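Local coordinates for response regulator receiver protein (Desulfuromonas acetoxidans, PDB 2ZAY) that probably serves as the receiver domain of a two-component response regulator, taking up a phosphoryl signal from a partner kinase, at residues S26-Q30 and E31-I35; A115-L118 and S119-K123. All coordinates share one frame; numbering follows the deposited sequence.

Contact 1: S26-Q30 and E31-I35; sequences SALSQ and EGFDI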
ATOM      1  N   SER A  26     -13.309   2.511  -5.047  1.00 34.56           N
ATOM      2  CA  SER A  26     -14.747   2.335  -4.862  1.00 33.74           C
ATOM      3  C   SER A  26     -15.116   0.858  -4.853  1.00 32.89           C
ATOM      4  O   SER A  26     -15.955   0.429  -4.064  1.00 33.04           O
ATOM      5  CB  SER A  26     -15.519   3.052  -5.975  1.00 35.43           C
ATOM      6  OG  SER A  26     -15.316   4.455  -5.911  1.00 37.15           O
ATOM      7  N   ALA A  27     -14.481   0.082  -5.726  1.00 32.35           N
ATOM      8  CA  ALA A  27     -14.754  -1.349  -5.824  1.00 32.11           C
ATOM      9  C   ALA A  27     -14.351  -2.105  -4.561  1.00 31.96           C
ATOM     10  O   ALA A  27     -14.978  -3.102  -4.202  1.00 31.74           O
ATOM     11  CB  ALA A  27     -14.030  -1.937  -7.040  1.00 31.91           C
ATOM     12  N   LEU A  28     -13.300  -1.634  -3.895  1.00 30.15           N
ATOM     13  CA  LEU A  28     -12.817  -2.273  -2.672  1.00 30.35           C
ATOM     14  C   LEU A  28     -13.748  -2.016  -1.496  1.00 31.55           C
ATOM     15  O   LEU A  28     -13.933  -2.878  -0.637  1.00 28.42           O
ATOM     16  CB  LEU A  28     -11.413  -1.769  -2.327  1.00 30.50           C
ATOM     17  CG  LEU A  28     -10.277  -2.245  -3.235  1.00 30.50           C
ATOM     18  CD1 LEU A  28      -8.965  -1.614  -2.783  1.00 31.59           C
ATOM     19  CD2 LEU A  28     -10.176  -3.769  -3.181  1.00 30.22           C
ATOM     20  N   SER A  29     -14.326  -0.818  -1.453  1.00 33.90           N
ATOM     21  CA  SER A  29     -15.240  -0.463  -0.376  1.00 37.27           C
ATOM     22  C   SER A  29     -16.358  -1.479  -0.421  1.00 38.11           C
ATOM     23  O   SER A  29     -16.747  -2.051   0.595  1.00 39.62           O
ATOM     24  CB  SER A  29     -15.810   0.942  -0.594  1.00 38.36           C
ATOM     25  OG  SER A  29     -14.773   1.886  -0.812  1.00 42.39           O
ATOM     26  N   GLN A  30     -16.857  -1.706  -1.628  1.00 40.68           N
ATOM     27  CA  GLN A  30     -17.930  -2.655  -1.864  1.00 42.91           C
ATOM     28  C   GLN A  30     -17.525  -4.043  -1.380  1.00 43.00           C
ATOM     29  O   GLN A  30     -18.360  -4.828  -0.939  1.00 42.31           O
ATOM     30  CB  GLN A  30     -18.240  -2.690  -3.362  1.00 45.17           C
ATOM     31  CG  GLN A  30     -19.286  -3.703  -3.773  1.00 45.70           C
ATOM     32  CD  GLN A  30     -19.648  -3.572  -5.239  1.00 45.49           C
ATOM     33  OE1 GLN A  30     -20.005  -2.489  -5.704  1.00 44.84           O
ATOM     34  NE2 GLN A  30     -19.562  -4.674  -5.973  1.00 45.03           N
ATOM     35  N   GLU A  31     -16.229  -4.324  -1.470  1.00 43.10           N
ATOM     36  CA  GLU A  31     -15.663  -5.602  -1.061  1.00 43.10           C
ATOM     37  C   GLU A  31     -15.658  -5.725   0.462  1.00 42.28           C
ATOM     38  O   GLU A  31     -15.476  -6.813   1.004  1.00 43.37           O
ATOM     39  CB  GLU A  31     -14.230  -5.715  -1.585  1.00 45.01           C
ATOM     40  CG  GLU A  31     -13.729  -7.132  -1.772  1.00 49.96           C
ATOM     41  CD  GLU A  31     -14.222  -7.758  -3.062  1.00 52.51           C
ATOM     42  OE1 GLU A  31     -13.806  -8.894  -3.371  1.00 55.48           O
ATOM     43  OE2 GLU A  31     -15.025  -7.115  -3.772  1.00 54.28           O
ATOM     44  N   GLY A  32     -15.844  -4.603   1.151  1.00 40.35           N
ATOM     45  CA  GLY A  32     -15.854  -4.621   2.602  1.00 37.68           C
ATOM     46  C   GLY A  32     -14.613  -4.019   3.241  1.00 35.82           C
ATOM     47  O   GLY A  32     -14.435  -4.095   4.455  1.00 37.12           O
ATOM     48  N   PHE A  33     -13.746  -3.423   2.432  1.00 32.76           N
ATOM     49  CA  PHE A  33     -12.532  -2.812   2.954  1.00 30.49           C
ATOM     50  C   PHE A  33     -12.796  -1.367   3.361  1.00 30.71           C
ATOM     51  O   PHE A  33     -13.513  -0.641   2.676  1.00 28.81           O
ATOM     52  CB  PHE A  33     -11.411  -2.853   1.906  1.00 29.41           C
ATOM     53  CG  PHE A  33     -10.976  -4.245   1.536  1.00 30.38           C
ATOM     54  CD1 PHE A  33     -10.433  -5.095   2.497  1.00 32.04           C
ATOM     55  CD2 PHE A  33     -11.119  -4.708   0.232  1.00 30.13           C
ATOM     56  CE1 PHE A  33     -10.039  -6.391   2.165  1.00 32.95           C
ATOM     57  CE2 PHE A  33     -10.730  -6.002  -0.114  1.00 34.01           C
ATOM     58  CZ  PHE A  33     -10.187  -6.848   0.857  1.00 34.46           C
ATOM     59  N   ASP A  34     -12.226  -0.967   4.493  1.00 30.56           N
ATOM     60  CA  ASP A  34     -12.358   0.395   4.995  1.00 31.24           C
ATOM     61  C   ASP A  34     -11.099   1.102   4.490  1.00 30.32           C
ATOM     62  O   ASP A  34     -10.025   0.943   5.068  1.00 27.13           O
ATOM     63  CB  ASP A  34     -12.380   0.390   6.524  1.00 31.70           C
ATOM     64  CG  ASP A  34     -12.688   1.754   7.110  1.00 35.48           C
ATOM     65  OD1 ASP A  34     -12.690   2.754   6.355  1.00 34.52           O
ATOM     66  OD2 ASP A  34     -12.923   1.823   8.334  1.00 36.21           O
ATOM     67  N   ILE A  35     -11.234   1.871   3.413  1.00 29.67           N
ATOM     68  CA  ILE A  35     -10.088   2.548   2.816  1.00 30.24           C
ATOM     69  C   ILE A  35      -9.713   3.907   3.403  1.00 30.40           C
ATOM     70  O   ILE A  35     -10.516   4.841   3.444  1.00 31.40           O
ATOM     71  CB  ILE A  35     -10.283   2.728   1.296  1.00 32.02           C
ATOM     72  CG1 ILE A  35     -10.586   1.380   0.642  1.00 31.97           C
ATOM     73  CG2 ILE A  35      -9.040   3.350   0.683  1.00 31.85           C
ATOM     74  CD1 ILE A  35      -9.489   0.341   0.808  1.00 35.97           C
TER
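Leu28 sets its CD2 methyl against the CD2 and CE2 atoms of the Phe33 ring, with CD2 of Leu28 3.7 Å from CD2 of Phe33 and almost as near to CE2. The two side chains meet at a slant. The other leucine branch serves a second partner: CD1 of Leu28 is 4.1 Å from CD1 of Ile35, and these side chains cross at nearly a right angle. With chi1 of -71°, Leu28 CG lies beside its own backbone N, and the fork at CG sends one methyl to each neighbour. The backbone turns sharply between these residues. Phe33 N donates to Leu28 O at 3.1 Å and 164°, and Gly32 N donates to Ser29 O at 2.8 Å from above the carbonyl plane. Glu31 N makes weak bonds to both Ala27 O and Leu28 O. Gly32 has a positive phi of 107°, where a CB would jam against the carbonyl oxygen of Glu31. Across the turn, CA of Ser29 makes a straight CA-H...O contact of 3.5 Å with Phe33 O. The hydroxyl of Ser29 bonds back to Ile25 O in its own helix. Phe33 also packs on Trp9, Ile11 and Ile122. Replacing Phe33 with alanine would probably open a gap beside the Leu28 CD2 methyl and deprive Ile122 of its aromatic neighbour. The turn is a Schellman motif ending helix 22-31, and it leads into strand 33-38, the second strand of a beta-alpha-beta unit in the CheY-like receiver fold.

Contact 2: A115-L118 and S119-K123; sequences AIRL and SARIK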
ATOM      1  N   ALA A 115      -9.124  -3.456 -10.184  1.00 36.32           N
ATOM      2  CA  ALA A 115      -9.840  -3.745  -8.947  1.00 35.33           C
ATOM      3  C   ALA A 115      -9.968  -5.230  -8.595  1.00 33.14           C
ATOM      4  O   ALA A 115      -9.856  -5.599  -7.432  1.00 32.62           O
ATOM      5  CB  ALA A 115     -11.222  -3.096  -8.990  1.00 35.84           C
ATOM      6  N   ILE A 116     -10.206  -6.085  -9.587  1.00 32.26           N
ATOM      7  CA  ILE A 116     -10.346  -7.519  -9.323  1.00 31.94           C
ATOM      8  C   ILE A 116      -9.018  -8.110  -8.851  1.00 30.72           C
ATOM      9  O   ILE A 116      -8.975  -8.908  -7.910  1.00 30.34           O
ATOM     10  CB  ILE A 116     -10.819  -8.282 -10.587  1.00 33.63           C
ATOM     11  CG1 ILE A 116     -12.225  -7.812 -10.981  1.00 36.14           C
ATOM     12  CG2 ILE A 116     -10.828  -9.782 -10.325  1.00 32.18           C
ATOM     13  CD1 ILE A 116     -12.754  -8.451 -12.261  1.00 37.30           C
ATOM     14  N   ARG A 117      -7.942  -7.703  -9.510  1.00 30.26           N
ATOM     15  CA  ARG A 117      -6.598  -8.165  -9.183  1.00 30.96           C
ATOM     16  C   ARG A 117      -6.168  -7.633  -7.818  1.00 29.60           C
ATOM     17  O   ARG A 117      -5.660  -8.378  -6.979  1.00 26.51           O
ATOM     18  CB  ARG A 117      -5.623  -7.686 -10.266  1.00 35.03           C
ATOM     19  CG  ARG A 117      -4.208  -8.224 -10.155  1.00 40.12           C
ATOM     20  CD  ARG A 117      -3.465  -8.041 -11.483  1.00 43.54           C
ATOM     21  NE  ARG A 117      -4.232  -8.604 -12.594  1.00 47.54           N
ATOM     22  CZ  ARG A 117      -3.799  -8.679 -13.848  1.00 48.56           C
ATOM     23  NH1 ARG A 117      -2.594  -8.228 -14.168  1.00 51.40           N
ATOM     24  NH2 ARG A 117      -4.571  -9.206 -14.787  1.00 50.35           N
ATOM     25  N   LEU A 118      -6.390  -6.342  -7.593  1.00 28.35           N
ATOM     26  CA  LEU A 118      -6.009  -5.720  -6.328  1.00 28.21           C
ATOM     27  C   LEU A 118      -6.736  -6.349  -5.143  1.00 27.02           C
ATOM     28  O   LEU A 118      -6.132  -6.638  -4.113  1.00 25.02           O
ATOM     29  CB  LEU A 118      -6.300  -4.221  -6.371  1.00 26.89           C
ATOM     30  CG  LEU A 118      -5.902  -3.434  -5.120  1.00 30.22           C
ATOM     31  CD1 LEU A 118      -4.414  -3.632  -4.827  1.00 28.62           C
ATOM     32  CD2 LEU A 118      -6.208  -1.960  -5.337  1.00 30.26           C
ATOM     33  N   SER A 119      -8.038  -6.563  -5.298  1.00 26.92           N
ATOM     34  CA  SER A 119      -8.843  -7.162  -4.243  1.00 26.96           C
ATOM     35  C   SER A 119      -8.305  -8.532  -3.840  1.00 26.23           C
ATOM     36  O   SER A 119      -8.111  -8.805  -2.655  1.00 26.77           O
ATOM     37  CB  SER A 119     -10.293  -7.303  -4.702  1.00 29.49           C
ATOM     38  OG  SER A 119     -11.067  -7.968  -3.717  1.00 35.00           O
ATOM     39  N   ALA A 120      -8.073  -9.391  -4.828  1.00 23.55           N
ATOM     40  CA  ALA A 120      -7.557 -10.732  -4.569  1.00 24.22           C
ATOM     41  C   ALA A 120      -6.169 -10.699  -3.915  1.00 23.22           C
ATOM     42  O   ALA A 120      -5.871 -11.513  -3.044  1.00 23.62           O
ATOM     43  CB  ALA A 120      -7.497 -11.523  -5.872  1.00 26.40           C
ATOM     44  N   ARG A 121      -5.329  -9.760  -4.345  1.00 22.97           N
ATOM     45  CA  ARG A 121      -3.966  -9.621  -3.813  1.00 23.37           C
ATOM     46  C   ARG A 121      -3.994  -9.217  -2.339  1.00 22.39           C
ATOM     47  O   ARG A 121      -3.217  -9.723  -1.529  1.00 22.58           O
ATOM     48  CB  ARG A 121      -3.190  -8.583  -4.634  1.00 23.62           C
ATOM     49  CG  ARG A 121      -2.782  -9.068  -6.025  1.00 25.87           C
ATOM     50  CD  ARG A 121      -1.522  -9.908  -5.945  1.00 27.54           C
ATOM     51  NE  ARG A 121      -1.180 -10.569  -7.202  1.00 25.30           N
ATOM     52  CZ  ARG A 121      -0.135 -11.378  -7.342  1.00 25.05           C
ATOM     53  NH1 ARG A 121       0.658 -11.608  -6.304  1.00 25.24           N
ATOM     54  NH2 ARG A 121       0.110 -11.971  -8.504  1.00 22.60           N
ATOM     55  N   ILE A 122      -4.892  -8.301  -2.004  1.00 21.36           N
ATOM     56  CA  ILE A 122      -5.062  -7.843  -0.629  1.00 22.60           C
ATOM     57  C   ILE A 122      -5.534  -9.017   0.224  1.00 22.82           C
ATOM     58  O   ILE A 122      -4.948  -9.318   1.265  1.00 21.13           O
ATOM     59  CB  ILE A 122      -6.117  -6.708  -0.550  1.00 22.18           C
ATOM     60  CG1 ILE A 122      -5.572  -5.454  -1.241  1.00 22.77           C
ATOM     61  CG2 ILE A 122      -6.486  -6.416   0.909  1.00 24.58           C
ATOM     62  CD1 ILE A 122      -6.547  -4.286  -1.274  1.00 23.55           C
ATOM     63  N   LYS A 123      -6.582  -9.697  -0.236  1.00 23.81           N
ATOM     64  CA  LYS A 123      -7.133 -10.829   0.502  1.00 25.07           C
ATOM     65  C   LYS A 123      -6.135 -11.954   0.722  1.00 25.91           C
ATOM     66  O   LYS A 123      -6.089 -12.540   1.798  1.00 23.41           O
ATOM     67  CB  LYS A 123      -8.366 -11.387  -0.215  1.00 28.04           C
ATOM     68  CG  LYS A 123      -9.592 -10.494  -0.118  1.00 30.50           C
ATOM     69  CD  LYS A 123     -10.722 -11.021  -0.997  1.00 35.39           C
ATOM     70  CE  LYS A 123     -11.969 -10.161  -0.859  1.00 39.08           C
ATOM     71  NZ  LYS A 123     -13.085 -10.679  -1.699  1.00 42.85           N
TER
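Residues 115-123 form regular alpha helix, in which the amides of Ser119, Ala120, Arg121 and Ile122 each bond to the carbonyl four residues earlier, with lengths of 3.0 to 3.2 Å between each N and the O of Ala115, Ile116, Arg117 and Leu118 in turn. On the buried face, Leu118 and Ile122 are one turn apart and their side chains lean across each other. CG of Leu118 is 4.0 Å from CD1 of Ile122, and Leu118 CD1 lies alongside the CG1-CD1 arm. Ile122 CG1 stands beside its own backbone N (chi1 -68°), which brings this arm back over the preceding turn to 3.2 Å from Leu118 O. Ser119 sits on another side, where its CB comes to 3.2 Å from Ala115 O. On the exposed side, the Arg121 chain bends at chi2, and its CG lies 3.1 Å from Arg117 O. The aliphatic parts of the two arginines run loosely near each other, with CG of Arg117 4.5 Å from CG of Arg121. Their guanidinium groups keep apart, and Arg121 NH1 forms a salt bridge with Asp107. Leu118 and Ile122 both reach Ile57 of the central strand 55-59, and Leu118 also packs on Ile109 of the edge strand 107-110. Ala115, Leu118 and Ser119 border helix 22-31.

How the contacts relate
From the N terminus, strand 9-14 leads to helix 22-31. Contact 1 turns that helix directly into edge strand 33-38, with no residues between its segments. Contact 2 comes much later, in the first turns of the last helix, 115-129; it stays within that helix and closes no loop. The contacts are in series and neither nest nor cross. Yet they touch in space, their centres about 11 Å apart. Glu31 OE1 forms a salt bridge with Lys123 NZ and probably a hydrogen bond with Ser119 OG. Ala27 and Ala115 meet through CB atoms 3.6 Å apart. These links join the first and last helices, which lie side by side over one face of the parallel sheet.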